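Long-range contacts in penicillin-binding protein 1A (Mycobacterium tuberculosis, PDB 5CRF), which cross-links peptidoglycan through its penicillin-sensitive transpeptidase domain, the part of this bifunctional cell-wall enzyme held here, while the full-length protein also polymerises glycan strands: residues A[98-103]-A[150-155]; A[121-126]-A[154-159]. All coordinates share one frame; numbering follows the deposited sequence.

Interaction 1 (A[98-103]-A[150-155]); sequences SFKVFA and SLNTSY
The ring of Tyr155 has Lys100 CG above one face, offset toward the rim, Ala103 CB at its edge with 3.9 Å to Tyr155 CD2, and the Leu151 carbonyl oxygen in plane at its edge. Lys100 runs across this ring at about a right angle, its CD 3.6 Å from Tyr155 CD1. The phenol OH is hydrogen-bonded to the Ile143 carbonyl, which ties the ring down at its far end. Straight through chi2 and chi3, the lysine chain bends at chi4 (-89°), which swings the amine to the start of helix 152-161 and the loop just before it. There Lys100 NZ donates to Asn152 OD1 at 2.6 Å, with the amine tilted 26° from the plane of the Asn152 carbonyl group, and to Ser150 OG at 3.0 Å. It also hydrogen-bonds Ser97 O, so three oxygens grip a buried amine. Ser150 OG is also hydrogen-bonded to Lys291 NZ, so it contacts the amines of both lysines. Ser150 closes a Schellman motif and Leu151 is the N-cap of the next helix. Together the segments bring the SxxK motif (Ser97 to Lys100) against the SxN motif (Ser150 to Asn152), the active-site pairing of penicillin-binding transpeptidases.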
ATOM      1  N   SER A  98      -0.768  -0.409  -8.326  1.00 16.61           N
ATOM      2  CA  SER A  98      -1.354  -0.375  -6.986  1.00 16.07           C
ATOM      3  C   SER A  98      -1.985   0.969  -6.608  1.00 16.63           C
ATOM      4  O   SER A  98      -2.758   0.999  -5.643  1.00 16.98           O
ATOM      5  CB  SER A  98      -0.358  -0.745  -5.914  1.00 15.76           C
ATOM      6  OG  SER A  98       0.725   0.161  -5.802  1.00 16.26           O
ATOM      7  N   PHE A  99      -1.653   2.054  -7.318  1.00 16.53           N
ATOM      8  CA  PHE A  99      -2.136   3.367  -6.890  1.00 17.08           C
ATOM      9  C   PHE A  99      -3.630   3.576  -7.181  1.00 17.62           C
ATOM     10  O   PHE A  99      -4.239   4.422  -6.596  1.00 18.02           O
ATOM     11  CB  PHE A  99      -1.366   4.494  -7.548  1.00 17.67           C
ATOM     12  CG  PHE A  99      -1.212   5.694  -6.664  1.00 17.90           C
ATOM     13  CD1 PHE A  99      -0.484   5.621  -5.481  1.00 17.64           C
ATOM     14  CD2 PHE A  99      -1.814   6.908  -6.991  1.00 18.67           C
ATOM     15  CE1 PHE A  99      -0.348   6.741  -4.640  1.00 17.96           C
ATOM     16  CE2 PHE A  99      -1.688   8.000  -6.177  1.00 19.03           C
ATOM     17  CZ  PHE A  99      -0.965   7.909  -4.995  1.00 18.83           C
ATOM     18  N   LYS A 100      -4.189   2.813  -8.117  1.00 18.15           N
ATOM     19  CA  LYS A 100      -5.546   3.108  -8.604  1.00 19.26           C
ATOM     20  C   LYS A 100      -6.621   2.856  -7.542  1.00 18.48           C
ATOM     21  O   LYS A 100      -7.739   3.319  -7.705  1.00 18.82           O
ATOM     22  CB  LYS A 100      -5.839   2.378  -9.908  1.00 20.38           C
ATOM     23  CG  LYS A 100      -5.761   0.890  -9.844  1.00 20.94           C
ATOM     24  CD  LYS A 100      -6.147   0.327 -11.213  1.00 22.97           C
ATOM     25  CE  LYS A 100      -5.879  -1.134 -11.337  1.00 23.98           C
ATOM     26  NZ  LYS A 100      -4.476  -1.186 -11.835  1.00 25.74           N
ATOM     27  N   VAL A 101      -6.254   2.228  -6.433  1.00 17.69           N
ATOM     28  CA  VAL A 101      -7.128   2.136  -5.260  1.00 17.89           C
ATOM     29  C   VAL A 101      -7.615   3.556  -4.851  1.00 18.22           C
ATOM     30  O   VAL A 101      -8.764   3.723  -4.397  1.00 18.52           O
ATOM     31  CB  VAL A 101      -6.419   1.386  -4.113  1.00 18.13           C
ATOM     32  CG1 VAL A 101      -7.168   1.489  -2.831  1.00 18.72           C
ATOM     33  CG2 VAL A 101      -6.237  -0.099  -4.456  1.00 17.80           C
ATOM     34  N   PHE A 102      -6.759   4.575  -5.004  1.00 17.78           N
ATOM     35  CA  PHE A 102      -7.160   5.947  -4.639  1.00 18.45           C
ATOM     36  C   PHE A 102      -8.133   6.554  -5.613  1.00 18.81           C
ATOM     37  O   PHE A 102      -8.917   7.388  -5.245  1.00 19.82           O
ATOM     38  CB  PHE A 102      -5.910   6.806  -4.361  1.00 18.63           C
ATOM     39  CG  PHE A 102      -5.051   6.200  -3.286  1.00 17.96           C
ATOM     40  CD1 PHE A 102      -5.577   5.987  -2.007  1.00 18.10           C
ATOM     41  CD2 PHE A 102      -3.766   5.788  -3.564  1.00 17.52           C
ATOM     42  CE1 PHE A 102      -4.823   5.314  -1.052  1.00 17.78           C
ATOM     43  CE2 PHE A 102      -2.991   5.140  -2.592  1.00 17.00           C
ATOM     44  CZ  PHE A 102      -3.509   4.953  -1.332  1.00 17.04           C
ATOM     45  N   ALA A 103      -8.115   6.088  -6.865  1.00 18.27           N
ATOM     46  CA  ALA A 103      -9.094   6.524  -7.824  1.00 18.68           C
ATOM     47  C   ALA A 103     -10.463   5.887  -7.496  1.00 18.58           C
ATOM     48  O   ALA A 103     -11.504   6.524  -7.676  1.00 19.40           O
ATOM     49  CB  ALA A 103      -8.693   6.164  -9.265  1.00 18.35           C
ATOM     50  N   SER A 150      -6.748  -5.511 -12.323  1.00 19.78           N
ATOM     51  CA  SER A 150      -5.722  -4.477 -12.453  1.00 20.30           C
ATOM     52  C   SER A 150      -5.821  -3.687 -13.782  1.00 20.62           C
ATOM     53  O   SER A 150      -4.809  -3.446 -14.506  1.00 20.59           O
ATOM     54  CB  SER A 150      -4.308  -5.055 -12.160  1.00 21.28           C
ATOM     55  OG  SER A 150      -3.578  -4.012 -11.549  1.00 24.41           O
ATOM     56  N   LEU A 151      -7.037  -3.321 -14.129  1.00 19.11           N
ATOM     57  CA  LEU A 151      -7.280  -2.676 -15.420  1.00 19.47           C
ATOM     58  C   LEU A 151      -7.000  -1.172 -15.317  1.00 19.95           C
ATOM     59  O   LEU A 151      -7.878  -0.355 -14.999  1.00 18.98           O
ATOM     60  CB  LEU A 151      -8.670  -2.987 -15.981  1.00 19.45           C
ATOM     61  CG  LEU A 151      -8.976  -4.494 -16.041  1.00 19.41           C
ATOM     62  CD1 LEU A 151     -10.411  -4.784 -16.499  1.00 19.68           C
ATOM     63  CD2 LEU A 151      -7.992  -5.236 -16.910  1.00 19.73           C
ATOM     64  N   ASN A 152      -5.746  -0.814 -15.635  1.00 21.30           N
ATOM     65  CA  ASN A 152      -5.379   0.606 -15.677  1.00 22.83           C
ATOM     66  C   ASN A 152      -6.235   1.408 -16.652  1.00 21.65           C
ATOM     67  O   ASN A 152      -6.511   2.568 -16.388  1.00 22.72           O
ATOM     68  CB  ASN A 152      -3.917   0.786 -16.047  1.00 25.62           C
ATOM     69  CG  ASN A 152      -2.971   0.470 -14.894  1.00 29.19           C
ATOM     70  OD1 ASN A 152      -3.383   0.269 -13.732  1.00 34.80           O
ATOM     71  ND2 ASN A 152      -1.684   0.430 -15.210  1.00 35.05           N
ATOM     72  N   THR A 153      -6.546   0.847 -17.807  1.00 21.20           N
ATOM     73  CA  THR A 153      -7.382   1.530 -18.827  1.00 21.90           C
ATOM     74  C   THR A 153      -8.720   1.966 -18.236  1.00 20.34           C
ATOM     75  O   THR A 153      -9.117   3.129 -18.367  1.00 20.75           O
ATOM     76  CB  THR A 153      -7.695   0.645 -20.036  1.00 22.09           C
ATOM     77  OG1 THR A 153      -8.150  -0.617 -19.562  1.00 23.08           O
ATOM     78  CG2 THR A 153      -6.474   0.439 -20.866  1.00 23.29           C
ATOM     79  N   SER A 154      -9.396   1.035 -17.582  1.00 19.46           N
ATOM     80  CA  SER A 154     -10.711   1.307 -16.936  1.00 19.74           C
ATOM     81  C   SER A 154     -10.584   2.477 -15.943  1.00 19.61           C
ATOM     82  O   SER A 154     -11.425   3.396 -15.918  1.00 20.54           O
ATOM     83  CB  SER A 154     -11.148   0.077 -16.160  1.00 19.61           C
ATOM     84  OG  SER A 154     -11.328  -1.047 -16.989  1.00 19.87           O
ATOM     85  N   TYR A 155      -9.538   2.442 -15.114  1.00 18.73           N
ATOM     86  CA  TYR A 155      -9.402   3.434 -14.067  1.00 19.14           C
ATOM     87  C   TYR A 155      -8.973   4.792 -14.621  1.00 19.76           C
ATOM     88  O   TYR A 155      -9.286   5.828 -14.075  1.00 20.32           O
ATOM     89  CB  TYR A 155      -8.479   2.945 -12.913  1.00 18.32           C
ATOM     90  CG  TYR A 155      -9.319   2.152 -11.942  1.00 18.43           C
ATOM     91  CD1 TYR A 155      -9.594   0.810 -12.146  1.00 18.11           C
ATOM     92  CD2 TYR A 155      -9.903   2.775 -10.868  1.00 19.18           C
ATOM     93  CE1 TYR A 155     -10.458   0.103 -11.281  1.00 18.15           C
ATOM     94  CE2 TYR A 155     -10.753   2.102 -10.019  1.00 19.02           C
ATOM     95  CZ  TYR A 155     -11.010   0.781 -10.206  1.00 18.36           C
ATOM     96  OH  TYR A 155     -11.832   0.161  -9.314  1.00 18.56           O
TER

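Interaction 2 (A[121-126]-A[154-159]); sequences SPLTVD and SYYRLM
Arg157, Leu123 and Tyr156 bury the most surface where strand 123-125 of a two-stranded antiparallel hairpin (with 128-130) packs across helix 152-161. The axes of strand 123-125 and helix segment 154-159 come within 10.2 Å at an angle of 45°, and side chains fill the interval. Leu123 is the wedge: its two methyls divide between neighbouring helix residues. CD2 turns to Tyr156, tightly placed 3.3 Å from Tyr156 CD1 and close to CB and CG of Tyr156, the two side chains crossing obliquely. CD1 lies over one face of the Arg157 guanidinium, 4.0 Å from Arg157 NE, as leucine and arginine slide past each other in opposite directions. A chi1 of -163° turns the Tyr156 ring away from its own backbone N and out to the strand, where Val125 CG2 meets Tyr156 CE1 at 3.7 Å. Selenomethionine Met159 sets its CE over the centre of one face of this ring, and the phenol OH is hydrogen-bonded to Asn200 ND2. Arg157 reaches the loop just before the strand with a chain extended from CG to NE. Its NH2 makes weak bonds to Ser121 O and, at 3.4 Å, to Pro122 O, plus a long, weak ion pair with Asp119, whose carboxylate also takes a hydrogen bond with Ser121 OG. Arg157 NH1 bonds Ser121 O, 2.8 Å long and with an N-H...O angle of 158°, the carbonyl oxygen lying in the guanidinium plane.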
ATOM      1  N   SER A 121     -10.889  -1.394 -22.746  1.00 24.30           N
ATOM      2  CA  SER A 121     -10.081  -1.510 -23.959  1.00 26.06           C
ATOM      3  C   SER A 121      -8.928  -0.509 -23.938  1.00 26.76           C
ATOM      4  O   SER A 121      -8.952   0.477 -23.143  1.00 25.64           O
ATOM      5  CB  SER A 121     -10.943  -1.295 -25.223  1.00 26.55           C
ATOM      6  OG  SER A 121     -11.441   0.006 -25.278  1.00 28.23           O
ATOM      7  N   PRO A 122      -7.940  -0.681 -24.862  1.00 28.46           N
ATOM      8  CA  PRO A 122      -6.880   0.340 -24.905  1.00 29.22           C
ATOM      9  C   PRO A 122      -7.426   1.755 -25.252  1.00 30.95           C
ATOM     10  O   PRO A 122      -8.476   1.899 -25.908  1.00 29.93           O
ATOM     11  CB  PRO A 122      -5.917  -0.173 -26.011  1.00 30.31           C
ATOM     12  CG  PRO A 122      -6.245  -1.636 -26.165  1.00 29.79           C
ATOM     13  CD  PRO A 122      -7.739  -1.730 -25.892  1.00 29.04           C
ATOM     14  N   LEU A 123      -6.663   2.766 -24.849  1.00 32.00           N
ATOM     15  CA  LEU A 123      -7.084   4.169 -24.868  1.00 35.12           C
ATOM     16  C   LEU A 123      -5.910   4.974 -25.394  1.00 36.82           C
ATOM     17  O   LEU A 123      -4.791   4.695 -24.969  1.00 35.67           O
ATOM     18  CB  LEU A 123      -7.329   4.504 -23.373  1.00 35.72           C
ATOM     19  CG  LEU A 123      -7.645   5.772 -22.621  1.00 36.83           C
ATOM     20  CD1 LEU A 123      -9.056   6.230 -22.868  1.00 37.24           C
ATOM     21  CD2 LEU A 123      -7.509   5.476 -21.125  1.00 37.26           C
ATOM     22  N   THR A 124      -6.128   5.997 -26.229  1.00 39.86           N
ATOM     23  CA  THR A 124      -5.064   6.981 -26.511  1.00 42.76           C
ATOM     24  C   THR A 124      -5.510   8.395 -26.091  1.00 44.75           C
ATOM     25  O   THR A 124      -6.598   8.804 -26.431  1.00 47.42           O
ATOM     26  CB  THR A 124      -4.585   6.941 -27.987  1.00 44.74           C
ATOM     27  OG1 THR A 124      -4.048   5.638 -28.279  1.00 44.49           O
ATOM     28  CG2 THR A 124      -3.485   7.978 -28.231  1.00 46.31           C
ATOM     29  N   VAL A 125      -4.676   9.101 -25.326  1.00 45.45           N
ATOM     30  CA  VAL A 125      -5.028  10.401 -24.744  1.00 47.37           C
ATOM     31  C   VAL A 125      -3.793  11.291 -24.830  1.00 50.81           C
ATOM     32  O   VAL A 125      -2.760  10.974 -24.247  1.00 51.44           O
ATOM     33  CB  VAL A 125      -5.457  10.270 -23.260  1.00 45.64           C
ATOM     34  CG1 VAL A 125      -5.928  11.601 -22.665  1.00 46.61           C
ATOM     35  CG2 VAL A 125      -6.546   9.230 -23.097  1.00 44.46           C
ATOM     36  N   ASP A 126      -3.902  12.398 -25.553  1.00 54.89           N
ATOM     37  CA  ASP A 126      -2.808  13.385 -25.739  1.00 57.82           C
ATOM     38  C   ASP A 126      -1.516  12.764 -26.334  1.00 58.04           C
ATOM     39  O   ASP A 126      -0.385  13.156 -25.964  1.00 57.11           O
ATOM     40  CB  ASP A 126      -2.500  14.141 -24.422  1.00 58.70           C
ATOM     41  CG  ASP A 126      -3.735  14.851 -23.818  1.00 60.31           C
ATOM     42  OD1 ASP A 126      -4.718  15.145 -24.544  1.00 59.23           O
ATOM     43  OD2 ASP A 126      -3.710  15.117 -22.586  1.00 60.76           O
ATOM     44  N   SER A 154      -9.396   1.035 -17.582  1.00 19.46           N
ATOM     45  CA  SER A 154     -10.711   1.307 -16.936  1.00 19.74           C
ATOM     46  C   SER A 154     -10.584   2.477 -15.943  1.00 19.61           C
ATOM     47  O   SER A 154     -11.425   3.396 -15.918  1.00 20.54           O
ATOM     48  CB  SER A 154     -11.148   0.077 -16.160  1.00 19.61           C
ATOM     49  OG  SER A 154     -11.328  -1.047 -16.989  1.00 19.87           O
ATOM     50  N   TYR A 155      -9.538   2.442 -15.114  1.00 18.73           N
ATOM     51  CA  TYR A 155      -9.402   3.434 -14.067  1.00 19.14           C
ATOM     52  C   TYR A 155      -8.973   4.792 -14.621  1.00 19.76           C
ATOM     53  O   TYR A 155      -9.286   5.828 -14.075  1.00 20.32           O
ATOM     54  CB  TYR A 155      -8.479   2.945 -12.913  1.00 18.32           C
ATOM     55  CG  TYR A 155      -9.319   2.152 -11.942  1.00 18.43           C
ATOM     56  CD1 TYR A 155      -9.594   0.810 -12.146  1.00 18.11           C
ATOM     57  CD2 TYR A 155      -9.903   2.775 -10.868  1.00 19.18           C
ATOM     58  CE1 TYR A 155     -10.458   0.103 -11.281  1.00 18.15           C
ATOM     59  CE2 TYR A 155     -10.753   2.102 -10.019  1.00 19.02           C
ATOM     60  CZ  TYR A 155     -11.010   0.781 -10.206  1.00 18.36           C
ATOM     61  OH  TYR A 155     -11.832   0.161  -9.314  1.00 18.56           O
ATOM     62  N   TYR A 156      -8.321   4.785 -15.760  1.00 20.05           N
ATOM     63  CA  TYR A 156      -7.954   6.029 -16.420  1.00 21.25           C
ATOM     64  C   TYR A 156      -9.232   6.693 -16.939  1.00 21.68           C
ATOM     65  O   TYR A 156      -9.438   7.915 -16.739  1.00 21.60           O
ATOM     66  CB  TYR A 156      -7.002   5.711 -17.554  1.00 22.86           C
ATOM     67  CG  TYR A 156      -6.207   6.865 -18.099  1.00 25.07           C
ATOM     68  CD1 TYR A 156      -6.817   7.838 -18.891  1.00 27.56           C
ATOM     69  CD2 TYR A 156      -4.827   6.957 -17.882  1.00 26.65           C
ATOM     70  CE1 TYR A 156      -6.066   8.881 -19.431  1.00 29.46           C
ATOM     71  CE2 TYR A 156      -4.098   8.012 -18.415  1.00 28.53           C
ATOM     72  CZ  TYR A 156      -4.728   8.939 -19.195  1.00 29.38           C
ATOM     73  OH  TYR A 156      -4.052  10.003 -19.725  1.00 32.87           O
ATOM     74  N   ARG A 157     -10.095   5.903 -17.561  1.00 20.74           N
ATOM     75  CA  ARG A 157     -11.415   6.426 -17.977  1.00 21.76           C
ATOM     76  C   ARG A 157     -12.212   6.864 -16.766  1.00 21.98           C
ATOM     77  O   ARG A 157     -12.836   7.940 -16.796  1.00 22.89           O
ATOM     78  CB  ARG A 157     -12.220   5.401 -18.756  1.00 21.75           C
ATOM     79  CG  ARG A 157     -11.650   5.012 -20.104  1.00 21.35           C
ATOM     80  CD  ARG A 157     -12.582   4.063 -20.830  1.00 21.74           C
ATOM     81  NE  ARG A 157     -12.141   3.856 -22.188  1.00 21.94           N
ATOM     82  CZ  ARG A 157     -11.330   2.896 -22.601  1.00 22.12           C
ATOM     83  NH1 ARG A 157     -10.892   1.960 -21.788  1.00 22.24           N
ATOM     84  NH2 ARG A 157     -10.972   2.856 -23.876  1.00 23.00           N
ATOM     85  N   LEU A 158     -12.232   6.036 -15.707  1.00 21.57           N
ATOM     86  CA  LEU A 158     -12.944   6.426 -14.478  1.00 22.67           C
ATOM     87  C   LEU A 158     -12.442   7.769 -13.920  1.00 23.14           C
ATOM     88  O   LEU A 158     -13.257   8.645 -13.627  1.00 25.03           O
ATOM     89  CB  LEU A 158     -12.891   5.354 -13.411  1.00 22.51           C
ATOM     90  CG  LEU A 158     -13.742   5.620 -12.142  1.00 22.84           C
ATOM     91  CD1 LEU A 158     -15.247   5.597 -12.420  1.00 23.99           C
ATOM     92  CD2 LEU A 158     -13.334   4.557 -11.137  1.00 22.50           C
HETATM   93  N   MSE A 159     -11.128   7.958 -13.829  1.00 23.15           N
HETATM   94  CA  MSE A 159     -10.556   9.249 -13.343  1.00 23.95           C
HETATM   95  C   MSE A 159     -11.082  10.453 -14.141  1.00 25.58           C
HETATM   96  O   MSE A 159     -11.521  11.458 -13.553  1.00 26.44           O
HETATM   97  CB  MSE A 159      -9.044   9.183 -13.348  1.00 23.70           C
HETATM   98  CG  MSE A 159      -8.360  10.542 -13.185  1.00 24.55           C
HETATM   99 SE   MSE A 159      -6.451  10.386 -13.602  0.98 24.62          SE
HETATM  100  CE  MSE A 159      -6.567  10.031 -15.527  1.00 24.72           C
TER

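In the fold
Both interactions use helix 152-161, and their centres are 10 Å apart. Successive residues serve different partners: Tyr155 turns inward to 98-103 in interaction 1, whereas Tyr156 and Arg157 face the peripheral strand in interaction 2. Thr153 packs between them, with its CB 3.4 Å from Ser121 O, the same oxygen that Arg157 grips, and its OG1 hydrogen-bonded to Ser120 O. Interaction 1 belongs to the catalytic centre: the side chain of Ser150 is about 3 Å from that of Ser97, probably the nucleophile that forms the acyl-ester intermediate. Interaction 2 is more remote, the Tyr156 side chain about 11 Å from the side chain of Ser97, and joins the peripheral hairpin to the helix that begins within the SxN motif.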